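Local structure of putative membrane protein (Yersinia pestis CO92, 5TF3) at residues V58-H62 with T63-N67; P87-A91 with E92-A96. The protein is of unknown function, an all-helical member of the DUF1198 family that may be associated with the membrane. One frame throughout, in Å; residues are numbered along the deposited sequence.

Contact 1: residues V58-H62 with T63-N67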
loop_
_atom_site.group_PDB
_atom_site.type_symbol
_atom_site.label_atom_id
_atom_site.label_comp_id
_atom_site.label_asym_id
_atom_site.label_seq_id
_atom_site.Cartn_x
_atom_site.Cartn_y
_atom_site.Cartn_z
ATOM N N VAL A 58 0.615 1.527 0.388
ATOM C CA VAL A 58 0.915 2.541 -0.624
ATOM C C VAL A 58 0.084 2.298 -1.881
ATOM O O VAL A 58 -0.559 3.212 -2.414
ATOM C CB VAL A 58 2.424 2.541 -0.930
ATOM C CG1 VAL A 58 2.757 3.492 -2.074
ATOM C CG2 VAL A 58 3.208 2.938 0.327
ATOM N N PHE A 59 0.076 1.057 -2.369
ATOM C CA PHE A 59 -0.730 0.713 -3.539
ATOM C C PHE A 59 -2.208 1.032 -3.312
ATOM O O PHE A 59 -2.839 1.715 -4.123
ATOM C CB PHE A 59 -0.536 -0.774 -3.864
ATOM C CG PHE A 59 -1.434 -1.295 -4.955
ATOM C CD1 PHE A 59 -2.692 -1.814 -4.658
ATOM C CD2 PHE A 59 -1.007 -1.298 -6.277
ATOM C CE1 PHE A 59 -3.526 -2.288 -5.657
ATOM C CE2 PHE A 59 -1.822 -1.784 -7.289
ATOM C CZ PHE A 59 -3.097 -2.282 -6.976
ATOM N N ILE A 60 -2.781 0.541 -2.209
ATOM C CA ILE A 60 -4.206 0.768 -1.950
ATOM C C ILE A 60 -4.512 2.255 -1.866
ATOM O O ILE A 60 -5.504 2.733 -2.430
ATOM C CB ILE A 60 -4.640 0.036 -0.669
ATOM C CG1 ILE A 60 -4.686 -1.483 -0.908
ATOM C CG2 ILE A 60 -5.990 0.608 -0.166
ATOM C CD1 ILE A 60 -4.894 -2.317 0.352
ATOM N N TYR A 61 -3.653 3.020 -1.185
ATOM C CA TYR A 61 -3.893 4.455 -1.049
ATOM C C TYR A 61 -3.924 5.138 -2.407
ATOM O O TYR A 61 -4.853 5.890 -2.716
ATOM C CB TYR A 61 -2.833 5.104 -0.147
ATOM C CG TYR A 61 -2.978 6.621 -0.090
ATOM C CD1 TYR A 61 -3.965 7.220 0.703
ATOM C CD2 TYR A 61 -2.157 7.450 -0.854
ATOM C CE1 TYR A 61 -4.119 8.606 0.738
ATOM C CE2 TYR A 61 -2.304 8.842 -0.821
ATOM C CZ TYR A 61 -3.282 9.407 -0.026
ATOM O OH TYR A 61 -3.424 10.776 0.000
ATOM N N HIS A 62 -2.914 4.896 -3.237
ATOM C CA HIS A 62 -2.852 5.613 -4.506
ATOM C C HIS A 62 -3.843 5.083 -5.538
ATOM O O HIS A 62 -4.158 5.807 -6.487
ATOM C CB HIS A 62 -1.415 5.598 -5.045
ATOM C CG HIS A 62 -0.506 6.475 -4.249
ATOM N ND1 HIS A 62 -0.570 7.852 -4.311
ATOM C CD2 HIS A 62 0.404 6.183 -3.291
ATOM C CE1 HIS A 62 0.307 8.368 -3.468
ATOM N NE2 HIS A 62 0.905 7.378 -2.830
ATOM N N THR A 63 -4.386 3.873 -5.360
ATOM C CA THR A 63 -5.371 3.389 -6.321
ATOM C C THR A 63 -6.786 3.514 -5.756
ATOM O O THR A 63 -7.478 4.486 -6.066
ATOM C CB THR A 63 -5.063 1.950 -6.747
ATOM O OG1 THR A 63 -5.092 1.073 -5.613
ATOM C CG2 THR A 63 -3.662 1.873 -7.444
ATOM N N PHE A 64 -7.235 2.555 -4.933
ATOM C CA PHE A 64 -8.614 2.594 -4.439
ATOM C C PHE A 64 -8.964 3.934 -3.795
ATOM O O PHE A 64 -10.040 4.493 -4.037
ATOM C CB PHE A 64 -8.863 1.475 -3.429
ATOM C CG PHE A 64 -10.263 1.497 -2.844
ATOM C CD1 PHE A 64 -11.347 1.054 -3.593
ATOM C CD2 PHE A 64 -10.489 1.965 -1.554
ATOM C CE1 PHE A 64 -12.635 1.066 -3.061
ATOM C CE2 PHE A 64 -11.776 1.984 -1.004
ATOM C CZ PHE A 64 -12.848 1.543 -1.758
ATOM N N ILE A 65 -8.082 4.459 -2.951
ATOM C CA ILE A 65 -8.484 5.626 -2.173
ATOM C C ILE A 65 -8.463 6.895 -3.026
ATOM O O ILE A 65 -9.416 7.677 -2.999
ATOM C CB ILE A 65 -7.618 5.747 -0.904
ATOM C CG1 ILE A 65 -7.859 4.517 -0.015
ATOM C CG2 ILE A 65 -7.936 7.047 -0.152
ATOM C CD1 ILE A 65 -7.214 4.551 1.377
ATOM N N LYS A 66 -7.419 7.102 -3.831
ATOM C CA LYS A 66 -7.231 8.359 -4.562
ATOM C C LYS A 66 -7.599 8.301 -6.045
ATOM O O LYS A 66 -8.049 9.314 -6.589
ATOM C CB LYS A 66 -5.770 8.832 -4.460
ATOM C CG LYS A 66 -5.265 8.958 -3.035
ATOM C CD LYS A 66 -6.140 9.872 -2.212
ATOM C CE LYS A 66 -5.841 11.330 -2.514
ATOM N NZ LYS A 66 -6.711 12.208 -1.680
ATOM N N ASN A 67 -7.407 7.163 -6.728
ATOM C CA ASN A 67 -7.605 7.130 -8.177
ATOM C C ASN A 67 -7.620 5.697 -8.696
ATOM O O ASN A 67 -6.568 5.151 -9.058
ATOM C CB ASN A 67 -6.502 7.942 -8.869
ATOM C CG ASN A 67 -6.640 7.963 -10.382
ATOM O OD1 ASN A 67 -7.613 7.459 -10.941
ATOM N ND2 ASN A 67 -5.655 8.554 -11.052
#
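At the C-terminal end of helix 48-65 the alpha-helical turn widens into a pi-type turn, and Phe59 and Thr63 meet where the spacing changes. Phe59 O takes two bonds from Thr63. The backbone N of Thr63 reaches Phe59 O at 2.9 Å, the usual i to i+4 bond though bent at hydrogen, and Thr63 OG1 adds a second at 2.8 Å to Phe59 O from above the carbonyl plane. A chi1 of 61° places OG1 between the threonine's own N and carbonyl carbon, turned back to the preceding turn, so the hydroxyl is satisfied within its own helix. The same side chain lies over one face of the Phe59 ring: Thr63 CG2 stands 4.2 Å from the ring centroid in a CH-pi contact, while OG1 sits over the rim. Trp76 of helix 70-82 touches both residues.

From the very next carbonyl the bonds skip to i+5. Ile65 N donates to Ile60 O at 3.1 Å, nearly straight at 164°, and a weak bond runs from Lys66 N to Tyr61 O. This longer step brings Lys66 across the Tyr61 ring. The lysine chain bends at chi2 and chi3 and follows the ring out to its phenol end, where Tyr61 OH and Lys66 NZ share Glu30 OE2, the first by a hydrogen bond and the second by a salt bridge. Ile65 CG2 approaches Tyr61 CD1 obliquely at 4.1 Å. Over the ring face itself lies Lys66 CG, 3.8 Å from the Tyr61 centroid.

Contact 2: residues P87-A91 with E92-A96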
loop_
_atom_site.group_PDB
_atom_site.type_symbol
_atom_site.label_atom_id
_atom_site.label_comp_id
_atom_site.label_asym_id
_atom_site.label_seq_id
_atom_site.Cartn_x
_atom_site.Cartn_y
_atom_site.Cartn_z
ATOM N N PRO A 87 2.199 -8.821 -7.266
ATOM C CA PRO A 87 1.074 -7.916 -7.520
ATOM C C PRO A 87 -0.262 -8.464 -7.036
ATOM O O PRO A 87 -1.286 -7.792 -7.200
ATOM C CB PRO A 87 1.089 -7.783 -9.052
ATOM C CG PRO A 87 1.608 -9.107 -9.515
ATOM C CD PRO A 87 2.583 -9.585 -8.465
ATOM N N ILE A 88 -0.297 -9.662 -6.453
ATOM C CA ILE A 88 -1.554 -10.195 -5.941
ATOM C C ILE A 88 -1.925 -9.453 -4.666
ATOM O O ILE A 88 -1.110 -9.306 -3.747
ATOM C CB ILE A 88 -1.447 -11.708 -5.705
ATOM C CG1 ILE A 88 -1.214 -12.445 -7.022
ATOM C CG2 ILE A 88 -2.716 -12.236 -5.041
ATOM C CD1 ILE A 88 -1.092 -13.940 -6.846
ATOM N N LEU A 89 -3.150 -8.950 -4.614
ATOM C CA LEU A 89 -3.636 -8.195 -3.469
ATOM C C LEU A 89 -4.513 -9.112 -2.623
ATOM O O LEU A 89 -5.462 -9.721 -3.135
ATOM C CB LEU A 89 -4.405 -6.953 -3.925
ATOM C CG LEU A 89 -4.857 -5.997 -2.825
ATOM C CD1 LEU A 89 -3.665 -5.276 -2.224
ATOM C CD2 LEU A 89 -5.907 -5.013 -3.323
ATOM N N ALA A 90 -4.171 -9.244 -1.345
ATOM C CA ALA A 90 -4.801 -10.222 -0.471
ATOM C C ALA A 90 -5.659 -9.525 0.577
ATOM O O ALA A 90 -5.543 -8.319 0.803
ATOM C CB ALA A 90 -3.749 -11.104 0.209
ATOM N N ALA A 91 -6.523 -10.316 1.223
ATOM C CA ALA A 91 -7.501 -9.774 2.165
ATOM C C ALA A 91 -6.836 -9.077 3.339
ATOM O O ALA A 91 -7.408 -8.143 3.914
ATOM C CB ALA A 91 -8.409 -10.887 2.692
ATOM N N GLU A 92 -5.651 -9.527 3.736
ATOM C CA GLU A 92 -5.019 -8.882 4.872
ATOM C C GLU A 92 -4.539 -7.479 4.517
ATOM O O GLU A 92 -4.424 -6.629 5.406
ATOM C CB GLU A 92 -3.868 -9.739 5.375
ATOM C CG GLU A 92 -2.967 -10.242 4.283
ATOM C CD GLU A 92 -1.538 -10.359 4.764
ATOM O OE1 GLU A 92 -0.664 -10.764 3.962
ATOM O OE2 GLU A 92 -1.286 -10.031 5.949
ATOM N N HIS A 93 -4.276 -7.218 3.228
ATOM C CA HIS A 93 -3.856 -5.878 2.811
ATOM C C HIS A 93 -5.005 -4.886 2.940
ATOM O O HIS A 93 -4.831 -3.783 3.471
ATOM C CB HIS A 93 -3.344 -5.912 1.371
ATOM C CG HIS A 93 -2.217 -6.871 1.154
ATOM N ND1 HIS A 93 -2.121 -7.672 0.033
ATOM C CD2 HIS A 93 -1.145 -7.170 1.925
ATOM C CE1 HIS A 93 -1.036 -8.420 0.123
ATOM N NE2 HIS A 93 -0.424 -8.130 1.260
ATOM N N THR A 94 -6.203 -5.276 2.489
ATOM C CA THR A 94 -7.334 -4.358 2.543
ATOM C C THR A 94 -7.874 -4.232 3.960
ATOM O O THR A 94 -8.379 -3.170 4.340
ATOM C CB THR A 94 -8.432 -4.814 1.573
ATOM O OG1 THR A 94 -8.621 -6.226 1.695
ATOM C CG2 THR A 94 -8.038 -4.470 0.119
ATOM N N ASP A 95 -7.770 -5.289 4.763
ATOM C CA ASP A 95 -8.173 -5.164 6.156
ATOM C C ASP A 95 -7.274 -4.175 6.892
ATOM O O ASP A 95 -7.761 -3.357 7.681
ATOM C CB ASP A 95 -8.156 -6.529 6.832
ATOM C CG ASP A 95 -9.366 -7.395 6.454
ATOM O OD1 ASP A 95 -10.404 -6.860 5.999
ATOM O OD2 ASP A 95 -9.285 -8.623 6.617
ATOM N N ALA A 96 -5.961 -4.230 6.630
ATOM C CA ALA A 96 -5.030 -3.250 7.190
ATOM C C ALA A 96 -5.359 -1.841 6.717
ATOM O O ALA A 96 -5.207 -0.871 7.466
ATOM C CB ALA A 96 -3.592 -3.605 6.801
#
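The backbone runs extended through Ile88, Leu89 and Ala90, then turns into helix 91-100 at Ala91, with Ala90 as the N-cap residue. Ala90 and His93 close this helix start with a reciprocal pair of bonds that resembles a capping box, except that the N-cap residue is an alanine and gives its backbone carbonyl where a box would use a side chain. Ala90 N donates to His93 ND1 at 2.9 Å, almost straight at 170°, though it comes in tilted 32° from the imidazole plane. In return His93 N bonds to Ala90 O at 2.9 Å, from well above the carbonyl plane. With chi1 at -57°, CG of His93 lies beside its own N and the ring folds back along the incoming chain. Because ND1 accepts here, the proton of the ring would be expected on NE2 if the histidine is neutral.

Leu89 and His93 lie antiparallel alongside one another, and Leu89 CD1 comes within 3.6 Å of His93 ND1. The other methyl branch, CD2, turns to Thr94 CG2 in looser apolar contact. Tyr56 of helix 48-65 stacks on the imidazole and also touches Leu89, while the carbonyl of Leu89 receives bonds from Arg115 and Asn119 of helix 108-122. The loop is thus held between two helices as it enters its own.

The first regular i to i+4 bond across the two segments joins Asp95 N to Ala91 O at 3.0 Å. The hydroxyl of Thr94 turns back to the same carbonyl, with Thr94 OG1 3.2 Å from Ala91 O.

In the fold
Contact 1 closes helix 48-65 and contact 2 opens helix 91-100, so the pair marks one helix end and one helix start, with helix 70-82 between them in the chain. Their centres are 12 Å apart, yet they touch through one side chain: Ile60 CD1 lies 3.4 Å from His93 O, 3.8 Å from Thr94 CG2 and 4.1 Å from Leu89 CD1. The isoleucine whose carbonyl takes part in the wide turn of 58-67 therefore packs against the capped start of 87-96. Helix 108-122 touches both, Tyr118 meeting Phe59 in one and Leu89 in the other.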